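Peroxisomal fatty acid beta-oxidation multifunctional protein MFP2 (Arabidopsis thaliana, PDB 2WTB) carries out enoyl-CoA hydratase and NAD-dependent 3-hydroxyacyl-CoA dehydrogenase steps of peroxisomal fatty acid beta-oxidation during seed germination. Local coordinates at residues G326-L331 / G353-N358; A448-P453 / I483-V488. One frame throughout, in Å; residues are numbered along the deposited sequence.

Both contacts are buried in the NAD-binding part of the dehydrogenase region, and their centres lie about 14 Å apart. Contact 1 pairs helix 322-332 with helix 345-361 on one side of the sheet; contact 2 joins Phe-450, on strand 445-450, to the turn between helix 470-482 and strand 486-491. Helix 322-332 connects them: Ile-327 packs on Phe-450, and the backbone of Ala-330 meets Ile-483. The chemistry differs. Between the helices a threonine hydroxyl takes one weak bond beside small apolar groups, with Asn-358 partly exposed, whereas contact 2 is made by a phenylalanine edge against aliphatic carbons, one of them next to the lysine amine.

Contact 1: G326-L331 / G353-N358; sequences GIATAL and GRVKAN
Thr-329 points from helix 322-332 toward Val-355 and Asn-358, one turn apart on helix 345-361, and its hydroxyl makes the closest approach to both. OG1 stands beside the backbone N of its own residue (chi1 -68°). In this position it can bond to the carbonyl of Ser-325, a turn earlier in the same helix, and still reach across the interface. The amide of Asn-358 reaches OG1 from helix 345-361, its side chain running nearly perpendicular to that of Thr-329. Asn-358 ND2 donates to Thr-329 OG1 in an almost straight bond (170° at the hydrogen), but at 3.5 Å it is weak. Oxygen OG1 is thus held chiefly by its own helix. The branch CG1 of Val-355, anti to the backbone N, lies 3.7 Å from Thr-329 OG1, and the two side chains pass in opposite directions. CG2 of Val-355 faces Ala-328 more loosely, 4.5 Å from its CB. The axes of segments 326-331 and 353-358 approach to 9.2 Å and are inclined at 49°, running broadly the same way. This is the pairing of the first two helices of a Rossmann-type fold, joined through strand 338-341. Ala-328 also rests on Val-338 and Leu-340 of that strand, Val-355 packs on Ser-325 and Ile-332 of helix 322-332, and His-455 touches both Thr-329 and Asn-358.

Contact 2: A448-P453 / I483-V488; sequences AHFFSP and IKKTPV
Near one edge of the Rossmann-type sheet of the NAD-binding domain, the ring of Phe-450 meets Lys-485 and Ile-483, where helix 470-482 turns into strand 486-491, at one edge of the sheet. Strand 459-464 lies between the two strands in the sheet, and the facing backbones stay well apart: even the nearest CA atoms, of Phe-450 and Lys-485, are separated by 9.7 Å. Side chains bridge the gap. The aromatic ring presents its edge, and the methylene CE of Lys-485 sits near the ring plane, 3.8 Å from both CD2 and CE2 of Phe-450. Further round the same edge, CD1 of Ile-483 approaches Phe-450 CE2 to 4.2 Å. The lysine chain crosses the direction of the phenylalanine at about a right angle. Bends at chi2 (-91°) and chi4 (-71°) fold it so that CE touches the ring while NZ turns on to the carbonyl of Ala-454, just beyond the cis peptide bond that precedes Pro-453. In the same segment, Lys-484, with positive phi, completes a Schellman motif that ends helix 470-482; on this turn both Ile-483 and Lys-485 point their side chains toward strand 445-450. Met-323 and Ile-327 of helix 322-332 and Leu-460 of strand 459-464 pack on Phe-450 as well. Lys-485 therefore has two roles within a buried setting: its aliphatic part makes van der Waals contact at an aromatic edge, and its amine, probably charged, is satisfied at least in part by a backbone oxygen of the loop that follows the phenylalanine.

Contact 1: G326-L331 / G353-N358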
loop_
_atom_site.group_PDB
_atom_site.type_symbol
_atom_site.label_atom_id
_atom_site.label_comp_id
_atom_site.label_asym_id
_atom_site.label_seq_id
_atom_site.Cartn_x
_atom_site.Cartn_y
_atom_site.Cartn_z
ATOM N N GLY A 326 -11.437 17.972 -3.347
ATOM C CA GLY A 326 -10.476 16.888 -3.277
ATOM C C GLY A 326 -10.822 15.768 -4.240
ATOM O O GLY A 326 -9.970 15.307 -5.000
ATOM N N ILE A 327 -12.077 15.330 -4.202
ATOM C CA ILE A 327 -12.555 14.285 -5.099
ATOM C C ILE A 327 -12.287 14.664 -6.550
ATOM O O ILE A 327 -11.638 13.922 -7.289
ATOM C CB ILE A 327 -14.068 14.043 -4.932
ATOM C CG1 ILE A 327 -14.454 14.020 -3.452
ATOM C CG2 ILE A 327 -14.481 12.752 -5.623
ATOM C CD1 ILE A 327 -13.820 12.900 -2.675
ATOM N N ALA A 328 -12.793 15.826 -6.947
ATOM C CA ALA A 328 -12.625 16.317 -8.308
ATOM C C ALA A 328 -11.174 16.211 -8.759
ATOM O O ALA A 328 -10.893 15.807 -9.886
ATOM C CB ALA A 328 -13.115 17.751 -8.414
ATOM N N THR A 329 -10.254 16.574 -7.869
ATOM C CA THR A 329 -8.828 16.497 -8.165
ATOM C C THR A 329 -8.420 15.076 -8.538
ATOM O O THR A 329 -7.790 14.853 -9.572
ATOM C CB THR A 329 -7.976 16.970 -6.970
ATOM O OG1 THR A 329 -8.167 18.375 -6.768
ATOM C CG2 THR A 329 -6.501 16.695 -7.227
ATOM N N ALA A 330 -8.788 14.120 -7.692
ATOM C CA ALA A 330 -8.464 12.717 -7.925
ATOM C C ALA A 330 -9.031 12.216 -9.252
ATOM O O ALA A 330 -8.391 11.435 -9.957
ATOM C CB ALA A 330 -8.975 11.862 -6.776
ATOM N N LEU A 331 -10.233 12.675 -9.587
ATOM C CA LEU A 331 -10.921 12.222 -10.792
ATOM C C LEU A 331 -10.285 12.738 -12.086
ATOM O O LEU A 331 -9.959 11.951 -12.974
ATOM C CB LEU A 331 -12.407 12.593 -10.736
ATOM C CG LEU A 331 -13.288 11.753 -9.804
ATOM C CD1 LEU A 331 -14.637 12.421 -9.579
ATOM C CD2 LEU A 331 -13.471 10.348 -10.355
ATOM N N GLY A 353 -11.018 26.970 -7.336
ATOM C CA GLY A 353 -9.741 27.521 -6.925
ATOM C C GLY A 353 -8.911 26.533 -6.131
ATOM O O GLY A 353 -7.708 26.400 -6.356
ATOM N N ARG A 354 -9.551 25.839 -5.195
ATOM C CA ARG A 354 -8.865 24.837 -4.389
ATOM C C ARG A 354 -8.277 23.750 -5.278
ATOM O O ARG A 354 -7.159 23.288 -5.053
ATOM C CB ARG A 354 -9.819 24.215 -3.369
ATOM C CG ARG A 354 -10.336 25.185 -2.323
ATOM C CD ARG A 354 -11.269 24.487 -1.346
ATOM N NE ARG A 354 -11.888 25.425 -0.415
ATOM C CZ ARG A 354 -13.004 26.099 -0.669
ATOM N NH1 ARG A 354 -13.627 25.943 -1.829
ATOM N NH2 ARG A 354 -13.496 26.934 0.237
ATOM N N VAL A 355 -9.039 23.348 -6.290
ATOM C CA VAL A 355 -8.588 22.327 -7.227
ATOM C C VAL A 355 -7.283 22.745 -7.895
ATOM O O VAL A 355 -6.274 22.047 -7.792
ATOM C CB VAL A 355 -9.644 22.043 -8.310
ATOM C CG1 VAL A 355 -9.138 20.983 -9.275
ATOM C CG2 VAL A 355 -10.953 21.608 -7.672
ATOM N N LYS A 356 -7.307 23.889 -8.570
ATOM C CA LYS A 356 -6.115 24.414 -9.228
ATOM C C LYS A 356 -4.942 24.487 -8.257
ATOM O O LYS A 356 -3.808 24.178 -8.618
ATOM C CB LYS A 356 -6.392 25.798 -9.821
ATOM N N ALA A 357 -5.224 24.893 -7.024
ATOM C CA ALA A 357 -4.196 24.990 -5.994
ATOM C C ALA A 357 -3.587 23.623 -5.699
ATOM O O ALA A 357 -2.385 23.507 -5.458
ATOM C CB ALA A 357 -4.771 25.603 -4.725
ATOM N N ASN A 358 -4.423 22.591 -5.720
ATOM C CA ASN A 358 -3.963 21.231 -5.471
ATOM C C ASN A 358 -3.064 20.717 -6.589
ATOM O O ASN A 358 -2.163 19.913 -6.354
ATOM C CB ASN A 358 -5.152 20.288 -5.280
ATOM C CG ASN A 358 -5.920 20.569 -4.003
ATOM O OD1 ASN A 358 -5.383 21.144 -3.054
ATOM N ND2 ASN A 358 -7.183 20.158 -3.971
#

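Contact 2: A448-P453 / I483-V488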
loop_
_atom_site.group_PDB
_atom_site.type_symbol
_atom_site.label_atom_id
_atom_site.label_comp_id
_atom_site.label_asym_id
_atom_site.label_seq_id
_atom_site.Cartn_x
_atom_site.Cartn_y
_atom_site.Cartn_z
ATOM N N ALA A 448 -19.560 6.489 -1.465
ATOM C CA ALA A 448 -18.178 6.648 -1.898
ATOM C C ALA A 448 -17.425 7.483 -0.868
ATOM O O ALA A 448 -17.336 8.706 -0.982
ATOM C CB ALA A 448 -18.121 7.299 -3.271
ATOM N N HIS A 449 -16.893 6.812 0.148
ATOM C CA HIS A 449 -16.304 7.500 1.288
ATOM C C HIS A 449 -14.805 7.708 1.122
ATOM O O HIS A 449 -14.039 6.749 1.053
ATOM C CB HIS A 449 -16.592 6.731 2.578
ATOM C CG HIS A 449 -16.261 7.495 3.820
ATOM N ND1 HIS A 449 -15.241 7.127 4.671
ATOM C CD2 HIS A 449 -16.811 8.611 4.352
ATOM C CE1 HIS A 449 -15.181 7.981 5.677
ATOM N NE2 HIS A 449 -16.122 8.893 5.507
ATOM N N PHE A 450 -14.397 8.972 1.056
ATOM C CA PHE A 450 -12.988 9.321 0.914
ATOM C C PHE A 450 -12.434 9.876 2.219
ATOM O O PHE A 450 -13.183 10.313 3.093
ATOM C CB PHE A 450 -12.793 10.359 -0.192
ATOM C CG PHE A 450 -13.061 9.839 -1.575
ATOM C CD1 PHE A 450 -14.358 9.730 -2.051
ATOM C CD2 PHE A 450 -12.013 9.480 -2.407
ATOM C CE1 PHE A 450 -14.606 9.262 -3.328
ATOM C CE2 PHE A 450 -12.255 9.011 -3.685
ATOM C CZ PHE A 450 -13.553 8.902 -4.146
ATOM N N PHE A 451 -11.114 9.865 2.341
ATOM C CA PHE A 451 -10.456 10.435 3.506
ATOM C C PHE A 451 -9.577 11.600 3.080
ATOM O O PHE A 451 -8.761 11.472 2.168
ATOM C CB PHE A 451 -9.635 9.367 4.228
ATOM C CG PHE A 451 -10.437 8.166 4.639
ATOM C CD1 PHE A 451 -10.739 7.172 3.722
ATOM C CD2 PHE A 451 -10.897 8.034 5.941
ATOM C CE1 PHE A 451 -11.480 6.068 4.095
ATOM C CE2 PHE A 451 -11.638 6.930 6.322
ATOM C CZ PHE A 451 -11.931 5.946 5.397
ATOM N N SER A 452 -9.758 12.744 3.731
ATOM C CA SER A 452 -8.984 13.936 3.409
ATOM C C SER A 452 -7.518 13.744 3.786
ATOM O O SER A 452 -7.217 13.195 4.846
ATOM C CB SER A 452 -9.560 15.155 4.133
ATOM O OG SER A 452 -8.851 16.333 3.790
ATOM N N PRO A 453 -6.600 14.189 2.911
ATOM C CA PRO A 453 -6.895 14.786 1.602
ATOM C C PRO A 453 -7.352 13.739 0.588
ATOM O O PRO A 453 -6.699 12.707 0.427
ATOM C CB PRO A 453 -5.546 15.380 1.170
ATOM C CG PRO A 453 -4.718 15.433 2.412
ATOM C CD PRO A 453 -5.166 14.268 3.229
ATOM N N ILE A 483 -8.467 5.257 -10.205
ATOM C CA ILE A 483 -7.896 6.446 -9.580
ATOM C C ILE A 483 -6.890 6.094 -8.487
ATOM O O ILE A 483 -6.806 6.769 -7.461
ATOM C CB ILE A 483 -8.984 7.376 -9.007
ATOM C CG1 ILE A 483 -9.865 6.624 -8.008
ATOM C CG2 ILE A 483 -9.828 7.958 -10.130
ATOM C CD1 ILE A 483 -10.974 7.472 -7.419
ATOM N N LYS A 484 -6.135 5.025 -8.718
ATOM C CA LYS A 484 -5.031 4.642 -7.844
ATOM C C LYS A 484 -5.423 4.571 -6.368
ATOM O O LYS A 484 -4.623 4.887 -5.486
ATOM C CB LYS A 484 -3.854 5.599 -8.035
ATOM C CG LYS A 484 -3.478 5.823 -9.491
ATOM C CD LYS A 484 -3.242 4.505 -10.210
ATOM C CE LYS A 484 -2.756 4.731 -11.635
ATOM N NZ LYS A 484 -3.722 5.533 -12.437
ATOM N N LYS A 485 -6.656 4.153 -6.107
ATOM C CA LYS A 485 -7.133 3.975 -4.743
ATOM C C LYS A 485 -7.227 2.489 -4.421
ATOM O O LYS A 485 -7.290 1.654 -5.323
ATOM C CB LYS A 485 -8.508 4.624 -4.571
ATOM C CG LYS A 485 -8.501 6.142 -4.581
ATOM C CD LYS A 485 -8.354 6.696 -3.178
ATOM C CE LYS A 485 -8.533 8.205 -3.160
ATOM N NZ LYS A 485 -7.383 8.913 -3.788
ATOM N N THR A 486 -7.231 2.165 -3.132
ATOM C CA THR A 486 -7.470 0.797 -2.687
ATOM C C THR A 486 -8.840 0.711 -2.027
ATOM O O THR A 486 -9.030 1.191 -0.911
ATOM C CB THR A 486 -6.389 0.309 -1.712
ATOM O OG1 THR A 486 -5.168 0.093 -2.427
ATOM C CG2 THR A 486 -6.811 -0.995 -1.049
ATOM N N PRO A 487 -9.805 0.103 -2.731
ATOM C CA PRO A 487 -11.200 0.058 -2.293
ATOM C C PRO A 487 -11.469 -1.092 -1.343
ATOM O O PRO A 487 -10.963 -2.194 -1.550
ATOM C CB PRO A 487 -11.973 -0.191 -3.598
ATOM C CG PRO A 487 -10.944 -0.179 -4.708
ATOM C CD PRO A 487 -9.643 -0.498 -4.062
ATOM N N VAL A 488 -12.254 -0.823 -0.305
ATOM C CA VAL A 488 -12.868 -1.878 0.485
ATOM C C VAL A 488 -14.378 -1.674 0.455
ATOM O O VAL A 488 -14.860 -0.545 0.560
ATOM C CB VAL A 488 -12.366 -1.890 1.943
ATOM C CG1 VAL A 488 -10.952 -2.436 2.007
ATOM C CG2 VAL A 488 -12.440 -0.498 2.547
#